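LPXTG cell wall surface protein (Streptococcus gordonii, PDB 4IGB) is probably a cell-wall-anchored adhesin of the streptococcal surface, represented here by its N-terminal N1 and N2 domains. Local coordinates at residues Leu343-Lys346 against Glu347-Val350; Thr356-Glu359 against Gly360-Tyr363. All blocks are in the same frame, centred on the assembly; numbering follows the deposited sequence.

Interaction 1. Residues Leu343-Lys346 against Glu347-Val350; sequences LDYK and ELKV
Y345 lies along its own strand and reaches over the backbone of E347 to the side chain of L348. With CG anti to the backbone N (chi1 165°), the phenol points forward in chain direction, and one ring face looks down on the amide of E347, whose N sits 3.7 Å from the ring plane, offset toward the rim. The phenol end meets the leucine fork: Y345 OH is 3.4 Å from both L348 CG and L348 CD2, while Y345 CE1 and L348 CD2 make a looser apolar contact at 4.2 Å. L348 presents that fork because its CG stands between the backbone N and the carbonyl carbon (chi1 66°). No hydrogen bond joins the two segments, and the hydroxyl meets the leucine through van der Waals contact.

K346 and E347 carry their side chains away from this apolar patch, and their charged ends stay apart, K346 NZ lying 6.6 Å from E347 OE1. Y345 also packs on K367 and V372, and L348 on V372, V374 and Y393. Both K346 and E347 hydrogen-bond through their backbones to K394, the pattern of a classic beta bulge where strand 343-352 pairs antiparallel with strand 389-397 in the N2 domain.

Interaction 2. Residues Thr356-Glu359 against Gly360-Tyr363; sequences TLQE and GRDY
D362 returns toward the preceding chain and grips Q358 twice. Its carboxylate OD2 takes the backbone N-H of Q358 on the anti lone pair, 2.8 Å from Q358 N and almost straight at 175°. In reverse, D362 N donates to Q358 O at 2.8 Å, and Y363 N adds a weak bond to that carbonyl. CG standing anti to the carbonyl carbon (chi1 -63°) brings the carboxylate there, with L357 CB 3.6 Å from D362 OD2.

Y363 turns its ring back against E359, four residues earlier, whose CA lies over one face (CH-pi, 3.8 Å from the ring centroid), with L357 O at the edge. One water links Y363 OH to L357 O, a second to E359 OE1. G360 N donates to Y363 O at 2.7 Å, where the backbones of E359 and Y363 form a single beta bridge, and R361 N bonds weakly to E359 O round G360 in a classic gamma turn. R361 NH1 donates to Q358 OE1 at 3.1 Å, the amide and guanidinium planes 87° apart.

R361 NE also salt-bridges E379 of helix 378-382, whose Y380 packs against L357 and D362. T377 bonds the D362 backbone, and Y363 enters strand 363-368 resting on V374 and M376.

How the interactions relate
From the N terminus, the chain first runs through interaction 1, in which 343-346 and 347-350 belong to one strand and no loop is closed. It then turns back through the hairpin into strand 355-356, and interaction 2 closes the short turn from 356-359 to 360-363 that leads into strand 363-368. The two are in series, neither nested nor crossed, with centres about 15 Å apart. They nevertheless touch: V350 O is 2.6 Å from L357 N, a probable hydrogen bond across the hairpin, and V350 CG2 packs on Y363 CE2 at 3.4 Å. L348 also reaches the Y363 ring, joining strand 343-352 to strand 363-368 within the N2 domain.

Interaction 1. Residues Leu343-Lys346 against Glu347-Val350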
ATOM      1  N   LEU B 343     -17.882 -18.426 -27.148  1.00 22.12           N
ATOM      2  CA  LEU B 343     -18.701 -17.251 -27.416  1.00 31.10           C
ATOM      3  C   LEU B 343     -18.088 -16.375 -28.493  1.00 25.89           C
ATOM      4  O   LEU B 343     -16.870 -16.196 -28.538  1.00 27.23           O
ATOM      5  CB  LEU B 343     -18.859 -16.406 -26.150  1.00 23.92           C
ATOM      6  CG  LEU B 343     -19.648 -16.938 -24.954  1.00 26.16           C
ATOM      7  CD1 LEU B 343     -19.585 -15.903 -23.814  1.00 25.72           C
ATOM      8  CD2 LEU B 343     -21.103 -17.271 -25.316  1.00 17.41           C
ATOM      9  N   ASP B 344     -18.935 -15.825 -29.357  1.00 21.94           N
ATOM     10  CA  ASP B 344     -18.521 -14.743 -30.237  1.00 25.14           C
ATOM     11  C   ASP B 344     -19.005 -13.396 -29.675  1.00 27.70           C
ATOM     12  O   ASP B 344     -20.196 -13.222 -29.400  1.00 27.04           O
ATOM     13  CB  ASP B 344     -19.108 -14.924 -31.639  1.00 24.46           C
ATOM     14  CG  ASP B 344     -18.583 -16.165 -32.346  1.00 38.58           C
ATOM     15  OD1 ASP B 344     -17.462 -16.619 -32.017  1.00 27.93           O
ATOM     16  OD2 ASP B 344     -19.307 -16.682 -33.229  1.00 35.10           O
ATOM     17  N   TYR B 345     -18.089 -12.449 -29.528  1.00 26.44           N
ATOM     18  CA  TYR B 345     -18.443 -11.087 -29.150  1.00 27.39           C
ATOM     19  C   TYR B 345     -19.195 -10.402 -30.285  1.00 30.25           C
ATOM     20  O   TYR B 345     -18.720 -10.377 -31.416  1.00 31.49           O
ATOM     21  CB  TYR B 345     -17.189 -10.282 -28.807  1.00 24.81           C
ATOM     22  CG  TYR B 345     -17.422  -8.783 -28.743  1.00 31.60           C
ATOM     23  CD1 TYR B 345     -18.107  -8.210 -27.674  1.00 25.96           C
ATOM     24  CD2 TYR B 345     -16.968  -7.944 -29.754  1.00 27.41           C
ATOM     25  CE1 TYR B 345     -18.332  -6.837 -27.615  1.00 24.35           C
ATOM     26  CE2 TYR B 345     -17.185  -6.575 -29.706  1.00 26.88           C
ATOM     27  CZ  TYR B 345     -17.866  -6.026 -28.631  1.00 31.52           C
ATOM     28  OH  TYR B 345     -18.083  -4.667 -28.582  1.00 31.35           O
ATOM     29  N   LYS B 346     -20.355  -9.830 -29.982  1.00 24.44           N
ATOM     30  CA  LYS B 346     -21.148  -9.136 -31.003  1.00 36.72           C
ATOM     31  C   LYS B 346     -21.002  -7.612 -30.967  1.00 36.24           C
ATOM     32  O   LYS B 346     -20.580  -7.004 -31.950  1.00 33.78           O
ATOM     33  CB  LYS B 346     -22.622  -9.546 -30.915  1.00 30.44           C
ATOM     34  CG  LYS B 346     -22.848 -10.984 -31.341  1.00 39.16           C
ATOM     35  CD  LYS B 346     -24.215 -11.491 -30.911  1.00 59.91           C
ATOM     36  CE  LYS B 346     -25.372 -10.714 -31.536  1.00 70.15           C
ATOM     37  NZ  LYS B 346     -26.653 -11.408 -31.225  1.00 65.38           N
ATOM     38  N   GLU B 347     -21.341  -6.998 -29.837  1.00 32.99           N
ATOM     39  CA  GLU B 347     -21.230  -5.549 -29.687  1.00 29.12           C
ATOM     40  C   GLU B 347     -21.481  -5.214 -28.238  1.00 27.53           C
ATOM     41  O   GLU B 347     -21.836  -6.092 -27.456  1.00 25.84           O
ATOM     42  CB  GLU B 347     -22.287  -4.852 -30.537  1.00 26.44           C
ATOM     43  CG  GLU B 347     -23.683  -5.289 -30.144  1.00 35.64           C
ATOM     44  CD  GLU B 347     -24.767  -4.682 -31.012  1.00 44.83           C
ATOM     45  OE1 GLU B 347     -24.928  -5.130 -32.160  1.00 52.72           O
ATOM     46  OE2 GLU B 347     -25.468  -3.768 -30.542  1.00 48.04           O
ATOM     47  N   LEU B 348     -21.313  -3.945 -27.879  1.00 24.00           N
ATOM     48  CA  LEU B 348     -21.591  -3.502 -26.513  1.00 26.54           C
ATOM     49  C   LEU B 348     -22.061  -2.055 -26.488  1.00 28.63           C
ATOM     50  O   LEU B 348     -21.828  -1.304 -27.436  1.00 25.34           O
ATOM     51  CB  LEU B 348     -20.334  -3.625 -25.642  1.00 20.81           C
ATOM     52  CG  LEU B 348     -19.179  -2.707 -26.028  1.00 18.41           C
ATOM     53  CD1 LEU B 348     -19.411  -1.284 -25.526  1.00 26.43           C
ATOM     54  CD2 LEU B 348     -17.879  -3.243 -25.458  1.00 22.48           C
ATOM     55  N   LYS B 349     -22.670  -1.654 -25.378  1.00 23.16           N
ATOM     56  CA  LYS B 349     -23.036  -0.259 -25.173  1.00 30.16           C
ATOM     57  C   LYS B 349     -22.610   0.164 -23.769  1.00 30.19           C
ATOM     58  O   LYS B 349     -22.484  -0.671 -22.868  1.00 26.38           O
ATOM     59  CB  LYS B 349     -24.547  -0.042 -25.373  1.00 35.59           C
ATOM     60  CG  LYS B 349     -25.417  -0.609 -24.261  1.00 39.38           C
ATOM     61  CD  LYS B 349     -26.901  -0.251 -24.435  1.00 45.67           C
ATOM     62  CE  LYS B 349     -27.780  -1.082 -23.486  1.00 58.16           C
ATOM     63  NZ  LYS B 349     -29.261  -0.897 -23.717  1.00 63.93           N
ATOM     64  N   VAL B 350     -22.390   1.458 -23.597  1.00 20.68           N
ATOM     65  CA  VAL B 350     -21.901   2.009 -22.341  1.00 22.78           C
ATOM     66  C   VAL B 350     -22.842   3.117 -21.891  1.00 29.55           C
ATOM     67  O   VAL B 350     -23.135   4.027 -22.663  1.00 26.99           O
ATOM     68  CB  VAL B 350     -20.500   2.619 -22.525  1.00 25.30           C
ATOM     69  CG1 VAL B 350     -19.934   3.082 -21.193  1.00 21.68           C
ATOM     70  CG2 VAL B 350     -19.548   1.614 -23.218  1.00 24.96           C
TER

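Interaction 2. Residues Thr356-Glu359 against Gly360-Tyr363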
ATOM      1  N   THR B 356     -26.746   7.253 -22.594  1.00 31.21           N
ATOM      2  CA  THR B 356     -25.992   6.303 -23.403  1.00 34.18           C
ATOM      3  C   THR B 356     -24.746   7.005 -23.900  1.00 41.06           C
ATOM      4  O   THR B 356     -24.825   8.004 -24.612  1.00 34.45           O
ATOM      5  CB  THR B 356     -26.818   5.788 -24.597  1.00 28.84           C
ATOM      6  OG1 THR B 356     -28.018   5.184 -24.106  1.00 36.75           O
ATOM      7  CG2 THR B 356     -26.036   4.764 -25.402  1.00 26.14           C
ATOM      8  N   LEU B 357     -23.586   6.490 -23.506  1.00 25.52           N
ATOM      9  CA  LEU B 357     -22.315   7.088 -23.893  1.00 24.93           C
ATOM     10  C   LEU B 357     -22.000   6.800 -25.356  1.00 32.42           C
ATOM     11  O   LEU B 357     -22.480   5.819 -25.921  1.00 30.24           O
ATOM     12  CB  LEU B 357     -21.187   6.588 -22.988  1.00 22.08           C
ATOM     13  CG  LEU B 357     -21.323   6.941 -21.504  1.00 30.53           C
ATOM     14  CD1 LEU B 357     -20.005   6.748 -20.772  1.00 29.83           C
ATOM     15  CD2 LEU B 357     -21.834   8.362 -21.328  1.00 26.01           C
ATOM     16  N   GLN B 358     -21.196   7.663 -25.966  1.00 25.60           N
ATOM     17  CA  GLN B 358     -20.882   7.543 -27.384  1.00 32.26           C
ATOM     18  C   GLN B 358     -19.459   7.057 -27.630  1.00 28.92           C
ATOM     19  O   GLN B 358     -18.502   7.600 -27.076  1.00 23.04           O
ATOM     20  CB  GLN B 358     -21.098   8.884 -28.092  1.00 35.07           C
ATOM     21  CG  GLN B 358     -22.484   9.476 -27.902  1.00 38.39           C
ATOM     22  CD  GLN B 358     -22.506  10.981 -28.094  1.00 52.10           C
ATOM     23  OE1 GLN B 358     -22.843  11.729 -27.178  1.00 42.17           O
ATOM     24  NE2 GLN B 358     -22.147  11.430 -29.290  1.00 28.85           N
ATOM     25  N   GLU B 359     -19.327   6.036 -28.470  1.00 24.87           N
ATOM     26  CA  GLU B 359     -18.017   5.545 -28.872  1.00 29.53           C
ATOM     27  C   GLU B 359     -17.287   6.652 -29.620  1.00 39.01           C
ATOM     28  O   GLU B 359     -17.896   7.395 -30.387  1.00 36.48           O
ATOM     29  CB  GLU B 359     -18.155   4.306 -29.756  1.00 30.47           C
ATOM     30  CG  GLU B 359     -16.834   3.632 -30.087  1.00 23.82           C
ATOM     31  CD  GLU B 359     -17.015   2.346 -30.869  1.00 33.79           C
ATOM     32  OE1 GLU B 359     -18.174   1.933 -31.077  1.00 29.06           O
ATOM     33  OE2 GLU B 359     -15.998   1.748 -31.275  1.00 29.78           O
ATOM     34  N   GLY B 360     -15.984   6.765 -29.388  1.00 25.96           N
ATOM     35  CA  GLY B 360     -15.212   7.860 -29.956  1.00 24.98           C
ATOM     36  C   GLY B 360     -15.158   9.064 -29.025  1.00 36.46           C
ATOM     37  O   GLY B 360     -14.081   9.519 -28.637  1.00 39.14           O
ATOM     38  N   ARG B 361     -16.321   9.577 -28.642  1.00 27.88           N
ATOM     39  CA  ARG B 361     -16.377  10.718 -27.720  1.00 34.03           C
ATOM     40  C   ARG B 361     -16.072  10.353 -26.265  1.00 28.45           C
ATOM     41  O   ARG B 361     -15.235  10.979 -25.618  1.00 25.23           O
ATOM     42  CB  ARG B 361     -17.754  11.403 -27.774  1.00 32.80           C
ATOM     43  CG  ARG B 361     -17.896  12.576 -26.789  1.00 27.41           C
ATOM     44  CD  ARG B 361     -19.350  12.989 -26.610  1.00 25.50           C
ATOM     45  NE  ARG B 361     -19.482  14.201 -25.803  1.00 33.36           N
ATOM     46  CZ  ARG B 361     -20.630  14.847 -25.588  1.00 30.53           C
ATOM     47  NH1 ARG B 361     -21.753  14.405 -26.127  1.00 20.74           N
ATOM     48  NH2 ARG B 361     -20.651  15.939 -24.829  1.00 20.48           N
ATOM     49  N   ASP B 362     -16.791   9.364 -25.748  1.00 27.52           N
ATOM     50  CA  ASP B 362     -16.749   9.041 -24.328  1.00 26.84           C
ATOM     51  C   ASP B 362     -15.845   7.846 -24.039  1.00 27.70           C
ATOM     52  O   ASP B 362     -15.212   7.775 -22.988  1.00 29.90           O
ATOM     53  CB  ASP B 362     -18.153   8.744 -23.814  1.00 25.52           C
ATOM     54  CG  ASP B 362     -19.075   9.934 -23.920  1.00 36.83           C
ATOM     55  OD1 ASP B 362     -18.661  11.036 -23.496  1.00 29.60           O
ATOM     56  OD2 ASP B 362     -20.206   9.765 -24.429  1.00 25.72           O
ATOM     57  N   TYR B 363     -15.800   6.904 -24.971  1.00 25.33           N
ATOM     58  CA  TYR B 363     -14.986   5.722 -24.796  1.00 31.06           C
ATOM     59  C   TYR B 363     -14.508   5.187 -26.137  1.00 26.98           C
ATOM     60  O   TYR B 363     -15.033   5.559 -27.194  1.00 32.09           O
ATOM     61  CB  TYR B 363     -15.782   4.641 -24.060  1.00 19.32           C
ATOM     62  CG  TYR B 363     -16.947   4.086 -24.853  1.00 25.03           C
ATOM     63  CD1 TYR B 363     -16.792   2.976 -25.679  1.00 21.17           C
ATOM     64  CD2 TYR B 363     -18.203   4.670 -24.770  1.00 23.68           C
ATOM     65  CE1 TYR B 363     -17.864   2.463 -26.400  1.00 22.40           C
ATOM     66  CE2 TYR B 363     -19.278   4.170 -25.483  1.00 27.47           C
ATOM     67  CZ  TYR B 363     -19.107   3.067 -26.293  1.00 27.45           C
ATOM     68  OH  TYR B 363     -20.186   2.575 -26.988  1.00 24.32           O
TER
HETATM   69  O   HOH W   1     -22.555   3.224 -25.995  1.00 19.78           O
HETATM   70  O   HOH W   2     -20.114   0.728 -28.994  1.00 25.76           O